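Local structure of Alr3699 protein (4XSO) at residues V110-S115 with R120-H125; I238-A243 with A274-L279; Q278-C283 with V301-C306. The protein is of unknown function but belongs to the glycosyltransferase-like proteins of the GT-B clan, built from two domains that each carry a parallel beta-sheet flanked by helices. All blocks are in the same frame, centred on the assembly; numbering follows the deposited sequence.

Interaction 1: V110-S115 with R120-H125; sequences VGAIAS and RPLVYH
Leu122 lies with its forked end against the middle of helix 105-118, one methyl on each of two successive residues. Its CG stands anti to the backbone N (chi1 168°), which carries the fork to the helix: CD2 rests 3.8 Å from Ala112 CA, and CD1 lies 4.0 Å from Gly111 O. The absence of a side chain at Gly111 lets CD1 approach the helix backbone itself. Next to this apolar patch, toward the C-terminal end of the helix, Ser115 and Arg120 are joined by two hydrogen bonds that run in opposite senses. Arg120 N donates to Ser115 O at 2.9 Å, in the carbonyl plane, while Ser115 OG meets Arg120 O almost head-on across a short 2.5 Å. With OG anti to the main-chain N (chi1 173°), the hydroxyl is directed at that carbonyl. Both main-chain polar atoms of Arg120 are thereby tied to one serine, fixing the turn where the chain leaves the helix and enters the strand. The guanidinium group points elsewhere, with NH2 bonded to His95 O. The contact closes the beta-alpha-beta unit of strand 99-102, helix 105-118 and strand 122-126; the axes of the helix segment and of strand 122-125 run nearly antiparallel (170°) and approach to 9.1 Å, with Ile100 of the adjoining strand and Phe150 of helix 137-150 packing around Leu122.

Interaction 2: I238-A243 with A274-L279; sequences ILVGDA and ADIPQL
Val240 ends strand 235-240 opposite Ile276, the first residue of helix 276-282, and Val240 CA and Ile276 CA are 8.4 Å apart, a separation that leaves the meeting to side chains. Just beyond Val240 comes Gly241, which has a positive phi (145°) but keeps the chain extended as the strand gives way to a loop. On the other segment, Asp275 is the centre of an inverse gamma turn, closed by a weak bond from Ile276 N to Ala274 O, and it occupies the N-cap position without making a capping bond through its side chain. Its carboxylate instead forms a salt bridge with Arg273 through OD2, while its carbonyl oxygen receives Leu279 N in the first turn of the helix.

The side-chain contact centres on one methyl. Val240 CG1, anti to the main-chain N (chi1 -174°), lies 3.9 Å from Ile276 CD1 and 4.0 Å from Leu279 CD1. Ile276 CD1 and Leu279 CD1, from residues three apart on the helix, sit 4.7 Å from each other, and CG1 meets both at once. Ile276 brings its methyl there through a second bend in the chain (chi2 -67°); the side chains of Val240 and Ile276 lie alongside each other, pointing opposite ways. Leu279 comes in at a slant, and Leu279 CD1 also lies 4.4 Å from Val240 CG2.

Phe212 of strand 207-212 packs against all three residues, and Leu270 of strand 267-271 touches Val240 and Leu279. No hydrogen bond links the segments: branched aliphatic groups hold the helix start to the sheet by dispersion and the exclusion of water, without directional bonds.

Interaction 3: Q278-C283 with V301-C306; sequences QLMAAC and VEAMLC
Met280 projects from helix 276-282 with CG anti to its carbonyl carbon (chi1 -72°) and then runs straight, with chi2 at -171° and chi3 at 170°, so that sulfur and terminal methyl are delivered at full length to helix 298-305. Cys306 answers from just past the end of that helix; its SG, likewise anti to the carbonyl carbon, is turned back toward the base of the methionine.

Cys306 SG lies along the methionine, 3.7 Å from Met280 CB and 3.9 Å from Met280 SD; the outer part of the chain also reaches Glu302 and Ala303. There Met280 SD lies over the peptide that joins the two residues, 3.7 Å from Glu302 C and equally far from Ala303 N, and Met280 CE passes on to within 3.9 Å of Glu302 CB. The methionine crosses the glutamate side chain at a slant and meets only its aliphatic root. Glu302 carries its carboxylate away to a different partner, OE2 being hydrogen-bonded to Tyr187 OH. The small side chain of Ala303 is consistent with the close approach: Ala303 CA lies 6.4 Å from Met280 CA, and Ala303 CB stays a looser 4.4 Å from Met280 SD.

Phe212 of strand 207-212 packs on Met280 as well, while helix 350-368 touches Met304 and Leu305 of the partner helix. Across the segments there is no hydrogen bond. Cohesion comes largely from van der Waals contacts of the two sulfurs with each other, with carbon and with a peptide group, plus the methyl of Met280 on Glu302 CB, a kind of contact that depends on close fit rather than on the alignment of donors and acceptors.

Interaction 1 comes first along the chain and belongs to the seven-stranded parallel sheet and its helices; interactions 2 and 3 follow in the domain of the six-stranded sheet. Centre to centre, interaction 1 lies 36 Å from interaction 2 and 37 Å from interaction 3, on the opposite side of the chain's centre, and touches neither. The centres of interactions 2 and 3 are about 10 Å apart, and the two share Gln278 and Leu279. Ile238 CD1 also meets Cys283 SG at 3.7 Å, making the pair continuous. Interactions 2 and 3 thus join sheet, helix 276-282 and helix 298-305 within one GT-B domain; none of the three contacts bridges the two domains.

Interaction 1: V110-S115 with R120-H125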
loop_
_atom_site.group_PDB
_atom_site.type_symbol
_atom_site.label_atom_id
_atom_site.label_comp_id
_atom_site.label_asym_id
_atom_site.label_seq_id
_atom_site.Cartn_x
_atom_site.Cartn_y
_atom_site.Cartn_z
ATOM N N VAL A 110 -4.721 4.457 2.788
ATOM C CA VAL A 110 -5.092 3.764 1.583
ATOM C C VAL A 110 -5.237 4.727 0.427
ATOM O O VAL A 110 -4.834 4.445 -0.691
ATOM C CB VAL A 110 -6.424 2.981 1.807
ATOM C CG1 VAL A 110 -6.975 2.433 0.498
ATOM C CG2 VAL A 110 -6.253 1.902 2.853
ATOM N N GLY A 111 -5.847 5.872 0.668
ATOM C CA GLY A 111 -6.036 6.830 -0.424
ATOM C C GLY A 111 -4.714 7.361 -0.974
ATOM O O GLY A 111 -4.596 7.662 -2.150
ATOM N N ALA A 112 -3.714 7.499 -0.106
ATOM C CA ALA A 112 -2.353 7.943 -0.524
ATOM C C ALA A 112 -1.680 6.957 -1.470
ATOM O O ALA A 112 -1.127 7.304 -2.533
ATOM C CB ALA A 112 -1.456 8.192 0.716
ATOM N N ILE A 113 -1.774 5.688 -1.115
ATOM C CA ILE A 113 -1.272 4.604 -1.985
ATOM C C ILE A 113 -2.012 4.581 -3.287
ATOM O O ILE A 113 -1.389 4.528 -4.354
ATOM C CB ILE A 113 -1.420 3.234 -1.338
ATOM C CG1 ILE A 113 -0.535 3.209 -0.115
ATOM C CG2 ILE A 113 -1.114 2.106 -2.318
ATOM C CD1 ILE A 113 -0.806 2.034 0.804
ATOM N N ALA A 114 -3.336 4.660 -3.221
ATOM C CA ALA A 114 -4.141 4.639 -4.429
ATOM C C ALA A 114 -3.885 5.831 -5.278
ATOM O O ALA A 114 -4.025 5.790 -6.542
ATOM C CB ALA A 114 -5.647 4.612 -4.092
ATOM N N SER A 115 -3.586 6.945 -4.606
ATOM C CA SER A 115 -3.405 8.193 -5.330
ATOM C C SER A 115 -2.215 8.113 -6.320
ATOM O O SER A 115 -2.315 8.558 -7.523
ATOM C CB SER A 115 -3.195 9.357 -4.358
ATOM O OG SER A 115 -2.867 10.559 -5.053
ATOM N N ARG A 120 -3.968 9.955 -9.442
ATOM C CA ARG A 120 -5.070 10.899 -9.204
ATOM C C ARG A 120 -4.745 11.790 -8.008
ATOM O O ARG A 120 -4.176 11.321 -7.048
ATOM C CB ARG A 120 -6.337 10.089 -8.883
ATOM C CG ARG A 120 -6.712 9.077 -9.947
ATOM C CD ARG A 120 -7.282 9.820 -11.152
ATOM N NE ARG A 120 -7.783 8.901 -12.192
ATOM C CZ ARG A 120 -7.158 8.616 -13.337
ATOM N NH1 ARG A 120 -5.938 9.099 -13.620
ATOM N NH2 ARG A 120 -7.766 7.812 -14.206
ATOM N N PRO A 121 -5.081 13.082 -8.075
ATOM C CA PRO A 121 -4.781 13.886 -6.874
ATOM C C PRO A 121 -5.595 13.435 -5.621
ATOM O O PRO A 121 -6.611 12.774 -5.725
ATOM C CB PRO A 121 -5.163 15.292 -7.278
ATOM C CG PRO A 121 -6.093 15.122 -8.484
ATOM C CD PRO A 121 -5.710 13.849 -9.160
ATOM N N LEU A 122 -5.104 13.825 -4.468
ATOM C CA LEU A 122 -5.643 13.433 -3.203
ATOM C C LEU A 122 -5.847 14.695 -2.356
ATOM O O LEU A 122 -4.971 15.579 -2.259
ATOM C CB LEU A 122 -4.652 12.528 -2.526
ATOM C CG LEU A 122 -4.856 12.184 -1.057
ATOM C CD1 LEU A 122 -6.027 11.241 -0.945
ATOM C CD2 LEU A 122 -3.571 11.586 -0.404
ATOM N N VAL A 123 -7.002 14.707 -1.722
ATOM C CA VAL A 123 -7.388 15.658 -0.703
ATOM C C VAL A 123 -7.641 14.861 0.540
ATOM O O VAL A 123 -8.272 13.818 0.504
ATOM C CB VAL A 123 -8.705 16.392 -1.050
ATOM C CG1 VAL A 123 -9.064 17.277 0.122
ATOM C CG2 VAL A 123 -8.567 17.229 -2.343
ATOM N N TYR A 124 -7.100 15.330 1.636
ATOM C CA TYR A 124 -7.350 14.819 2.930
ATOM C C TYR A 124 -8.176 15.874 3.714
ATOM O O TYR A 124 -7.740 16.986 3.872
ATOM C CB TYR A 124 -6.009 14.636 3.641
ATOM C CG TYR A 124 -6.021 14.135 5.081
ATOM C CD1 TYR A 124 -7.012 13.348 5.560
ATOM C CD2 TYR A 124 -4.936 14.427 5.939
ATOM C CE1 TYR A 124 -6.981 12.866 6.856
ATOM C CE2 TYR A 124 -4.886 13.961 7.238
ATOM C CZ TYR A 124 -5.916 13.169 7.678
ATOM O OH TYR A 124 -5.895 12.632 8.943
ATOM N N HIS A 125 -9.349 15.493 4.178
ATOM C CA HIS A 125 -10.151 16.320 5.085
ATOM C C HIS A 125 -10.003 15.823 6.460
ATOM O O HIS A 125 -10.388 14.695 6.739
ATOM C CB HIS A 125 -11.601 16.220 4.692
ATOM C CG HIS A 125 -12.430 17.283 5.287
ATOM N ND1 HIS A 125 -13.460 17.859 4.600
ATOM C CD2 HIS A 125 -12.378 17.899 6.496
ATOM C CE1 HIS A 125 -14.037 18.768 5.364
ATOM N NE2 HIS A 125 -13.407 18.807 6.521
#

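Interaction 2: I238-A243 with A274-L279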
loop_
_atom_site.group_PDB
_atom_site.type_symbol
_atom_site.label_atom_id
_atom_site.label_comp_id
_atom_site.label_asym_id
_atom_site.label_seq_id
_atom_site.Cartn_x
_atom_site.Cartn_y
_atom_site.Cartn_z
ATOM N N ILE A 238 -32.038 18.440 30.821
ATOM C CA ILE A 238 -32.455 17.367 29.956
ATOM C C ILE A 238 -31.231 16.856 29.304
ATOM O O ILE A 238 -30.418 17.634 28.750
ATOM C CB ILE A 238 -33.561 17.764 28.913
ATOM C CG1 ILE A 238 -33.072 18.854 27.976
ATOM C CG2 ILE A 238 -34.832 18.253 29.595
ATOM C CD1 ILE A 238 -33.981 19.030 26.762
ATOM N N LEU A 239 -31.053 15.541 29.400
ATOM C CA LEU A 239 -29.946 14.818 28.753
ATOM C C LEU A 239 -30.529 14.063 27.568
ATOM O O LEU A 239 -31.392 13.168 27.720
ATOM C CB LEU A 239 -29.248 13.839 29.700
ATOM C CG LEU A 239 -28.839 14.467 31.046
ATOM C CD1 LEU A 239 -27.987 13.465 31.801
ATOM C CD2 LEU A 239 -28.046 15.697 30.898
ATOM N N VAL A 240 -30.029 14.425 26.388
ATOM C CA VAL A 240 -30.526 13.883 25.178
ATOM C C VAL A 240 -29.394 13.164 24.536
ATOM O O VAL A 240 -28.335 13.724 24.255
ATOM C CB VAL A 240 -31.068 15.002 24.266
ATOM C CG1 VAL A 240 -31.729 14.424 23.057
ATOM C CG2 VAL A 240 -32.078 15.850 25.041
ATOM N N GLY A 241 -29.626 11.887 24.353
ATOM C CA GLY A 241 -28.723 10.988 23.702
ATOM C C GLY A 241 -28.831 9.616 24.378
ATOM O O GLY A 241 -29.488 9.402 25.440
ATOM N N ASP A 242 -28.171 8.674 23.762
ATOM C CA ASP A 242 -28.277 7.321 24.191
ATOM C C ASP A 242 -26.938 6.888 24.738
ATOM O O ASP A 242 -25.939 7.574 24.611
ATOM C CB ASP A 242 -28.845 6.401 23.075
ATOM C CG ASP A 242 -28.058 6.464 21.803
ATOM O OD1 ASP A 242 -27.324 7.438 21.599
ATOM O OD2 ASP A 242 -28.185 5.543 20.986
ATOM N N ALA A 243 -26.997 5.742 25.385
ATOM C CA ALA A 243 -25.880 5.048 25.968
ATOM C C ALA A 243 -25.361 4.121 24.895
ATOM O O ALA A 243 -26.090 3.722 23.976
ATOM C CB ALA A 243 -26.397 4.232 27.151
ATOM N N ALA A 274 -34.391 12.327 17.477
ATOM C CA ALA A 274 -34.169 12.857 16.106
ATOM C C ALA A 274 -34.463 14.359 15.989
ATOM O O ALA A 274 -33.847 15.040 15.157
ATOM C CB ALA A 274 -35.012 12.075 15.106
ATOM N N ASP A 275 -35.310 14.898 16.865
ATOM C CA ASP A 275 -35.726 16.321 16.800
ATOM C C ASP A 275 -34.829 17.282 17.683
ATOM O O ASP A 275 -35.293 18.002 18.602
ATOM C CB ASP A 275 -37.166 16.452 17.199
ATOM C CG ASP A 275 -37.439 15.813 18.593
ATOM O OD1 ASP A 275 -36.943 14.712 18.816
ATOM O OD2 ASP A 275 -38.086 16.426 19.450
ATOM N N ILE A 276 -33.554 17.293 17.359
ATOM C CA ILE A 276 -32.591 18.015 18.128
ATOM C C ILE A 276 -32.782 19.502 18.079
ATOM O O ILE A 276 -32.718 20.146 19.095
ATOM C CB ILE A 276 -31.151 17.627 17.763
ATOM C CG1 ILE A 276 -30.905 16.127 18.014
ATOM C CG2 ILE A 276 -30.199 18.464 18.617
ATOM C CD1 ILE A 276 -30.935 15.664 19.467
ATOM N N PRO A 277 -33.062 20.059 16.889
ATOM C CA PRO A 277 -33.304 21.485 16.831
ATOM C C PRO A 277 -34.482 21.939 17.654
ATOM O O PRO A 277 -34.464 23.004 18.282
ATOM C CB PRO A 277 -33.575 21.722 15.312
ATOM C CG PRO A 277 -32.828 20.581 14.636
ATOM C CD PRO A 277 -33.097 19.439 15.533
ATOM N N GLN A 278 -35.541 21.154 17.629
ATOM C CA GLN A 278 -36.722 21.482 18.390
ATOM C C GLN A 278 -36.493 21.408 19.917
ATOM O O GLN A 278 -36.924 22.279 20.674
ATOM C CB GLN A 278 -37.860 20.510 18.016
ATOM C CG GLN A 278 -38.404 20.666 16.581
ATOM C CD GLN A 278 -37.388 20.307 15.520
ATOM O OE1 GLN A 278 -36.588 19.336 15.663
ATOM N NE2 GLN A 278 -37.423 21.050 14.404
ATOM N N LEU A 279 -35.873 20.313 20.346
ATOM C CA LEU A 279 -35.452 20.178 21.739
ATOM C C LEU A 279 -34.599 21.321 22.168
ATOM O O LEU A 279 -34.837 21.860 23.212
ATOM C CB LEU A 279 -34.721 18.853 21.945
ATOM C CG LEU A 279 -35.710 17.701 21.939
ATOM C CD1 LEU A 279 -34.940 16.396 21.747
ATOM C CD2 LEU A 279 -36.553 17.627 23.215
#

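Interaction 3: Q278-C283 with V301-C306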
loop_
_atom_site.group_PDB
_atom_site.type_symbol
_atom_site.label_atom_id
_atom_site.label_comp_id
_atom_site.label_asym_id
_atom_site.label_seq_id
_atom_site.Cartn_x
_atom_site.Cartn_y
_atom_site.Cartn_z
ATOM N N GLN A 278 -35.541 21.154 17.629
ATOM C CA GLN A 278 -36.722 21.482 18.390
ATOM C C GLN A 278 -36.493 21.408 19.917
ATOM O O GLN A 278 -36.924 22.279 20.674
ATOM C CB GLN A 278 -37.860 20.510 18.016
ATOM C CG GLN A 278 -38.404 20.666 16.581
ATOM C CD GLN A 278 -37.388 20.307 15.520
ATOM O OE1 GLN A 278 -36.588 19.336 15.663
ATOM N NE2 GLN A 278 -37.423 21.050 14.404
ATOM N N LEU A 279 -35.873 20.313 20.346
ATOM C CA LEU A 279 -35.452 20.178 21.739
ATOM C C LEU A 279 -34.599 21.321 22.168
ATOM O O LEU A 279 -34.837 21.860 23.212
ATOM C CB LEU A 279 -34.721 18.853 21.945
ATOM C CG LEU A 279 -35.710 17.701 21.939
ATOM C CD1 LEU A 279 -34.940 16.396 21.747
ATOM C CD2 LEU A 279 -36.553 17.627 23.215
ATOM N N MET A 280 -33.596 21.686 21.351
ATOM C CA MET A 280 -32.717 22.853 21.647
ATOM C C MET A 280 -33.549 24.144 21.863
ATOM O O MET A 280 -33.389 24.918 22.808
ATOM C CB MET A 280 -31.729 23.029 20.505
ATOM C CG MET A 280 -30.597 21.979 20.399
ATOM S SD MET A 280 -29.320 22.389 19.191
ATOM C CE MET A 280 -28.194 21.070 19.705
ATOM N N ALA A 281 -34.474 24.368 20.945
ATOM C CA ALA A 281 -35.356 25.498 21.024
ATOM C C ALA A 281 -36.123 25.504 22.319
ATOM O O ALA A 281 -36.354 26.573 22.889
ATOM C CB ALA A 281 -36.322 25.534 19.843
ATOM N N ALA A 282 -36.492 24.339 22.823
ATOM C CA ALA A 282 -37.197 24.320 24.065
ATOM C C ALA A 282 -36.335 24.499 25.312
ATOM O O ALA A 282 -36.869 24.641 26.365
ATOM C CB ALA A 282 -37.998 23.080 24.163
ATOM N N CYS A 283 -35.018 24.484 25.188
ATOM C CA CYS A 283 -34.124 24.750 26.334
ATOM C C CYS A 283 -34.073 26.252 26.555
ATOM O O CYS A 283 -34.528 27.049 25.699
ATOM C CB CYS A 283 -32.746 24.227 26.014
ATOM S SG CYS A 283 -32.770 22.429 25.975
ATOM N N VAL A 301 -22.454 24.898 17.445
ATOM C CA VAL A 301 -23.047 25.592 16.259
ATOM C C VAL A 301 -24.543 25.398 16.111
ATOM O O VAL A 301 -25.259 26.325 15.800
ATOM C CB VAL A 301 -22.329 25.204 14.959
ATOM C CG1 VAL A 301 -22.981 25.916 13.744
ATOM C CG2 VAL A 301 -20.883 25.585 15.058
ATOM N N GLU A 302 -25.045 24.211 16.394
ATOM C CA GLU A 302 -26.476 23.958 16.259
ATOM C C GLU A 302 -27.278 24.788 17.226
ATOM O O GLU A 302 -28.265 25.382 16.856
ATOM C CB GLU A 302 -26.789 22.471 16.394
ATOM C CG GLU A 302 -26.294 21.787 15.136
ATOM C CD GLU A 302 -26.494 20.298 15.130
ATOM O OE1 GLU A 302 -26.093 19.654 16.123
ATOM O OE2 GLU A 302 -26.989 19.798 14.092
ATOM N N ALA A 303 -26.763 24.898 18.438
ATOM C CA ALA A 303 -27.419 25.673 19.479
ATOM C C ALA A 303 -27.496 27.155 19.099
ATOM O O ALA A 303 -28.520 27.815 19.288
ATOM C CB ALA A 303 -26.654 25.462 20.774
ATOM N N MET A 304 -26.405 27.638 18.512
ATOM C CA MET A 304 -26.275 29.029 18.085
ATOM C C MET A 304 -27.294 29.289 16.953
ATOM O O MET A 304 -28.024 30.272 16.960
ATOM C CB MET A 304 -24.837 29.298 17.628
ATOM C CG MET A 304 -23.786 29.254 18.748
ATOM S SD MET A 304 -22.056 29.494 18.183
ATOM C CE MET A 304 -22.065 31.155 18.592
ATOM N N LEU A 305 -27.357 28.399 15.992
ATOM C CA LEU A 305 -28.300 28.553 14.874
ATOM C C LEU A 305 -29.699 28.474 15.374
ATOM O O LEU A 305 -30.621 29.004 14.714
ATOM C CB LEU A 305 -28.052 27.448 13.841
ATOM C CG LEU A 305 -26.803 27.606 13.008
ATOM C CD1 LEU A 305 -26.514 26.311 12.273
ATOM C CD2 LEU A 305 -26.963 28.735 12.046
ATOM N N CYS A 306 -29.921 27.799 16.523
ATOM C CA CYS A 306 -31.276 27.764 17.066
ATOM C C CYS A 306 -31.539 29.052 17.808
ATOM O O CYS A 306 -32.578 29.227 18.425
ATOM C CB CYS A 306 -31.535 26.601 18.017
ATOM S SG CYS A 306 -31.488 24.969 17.328
#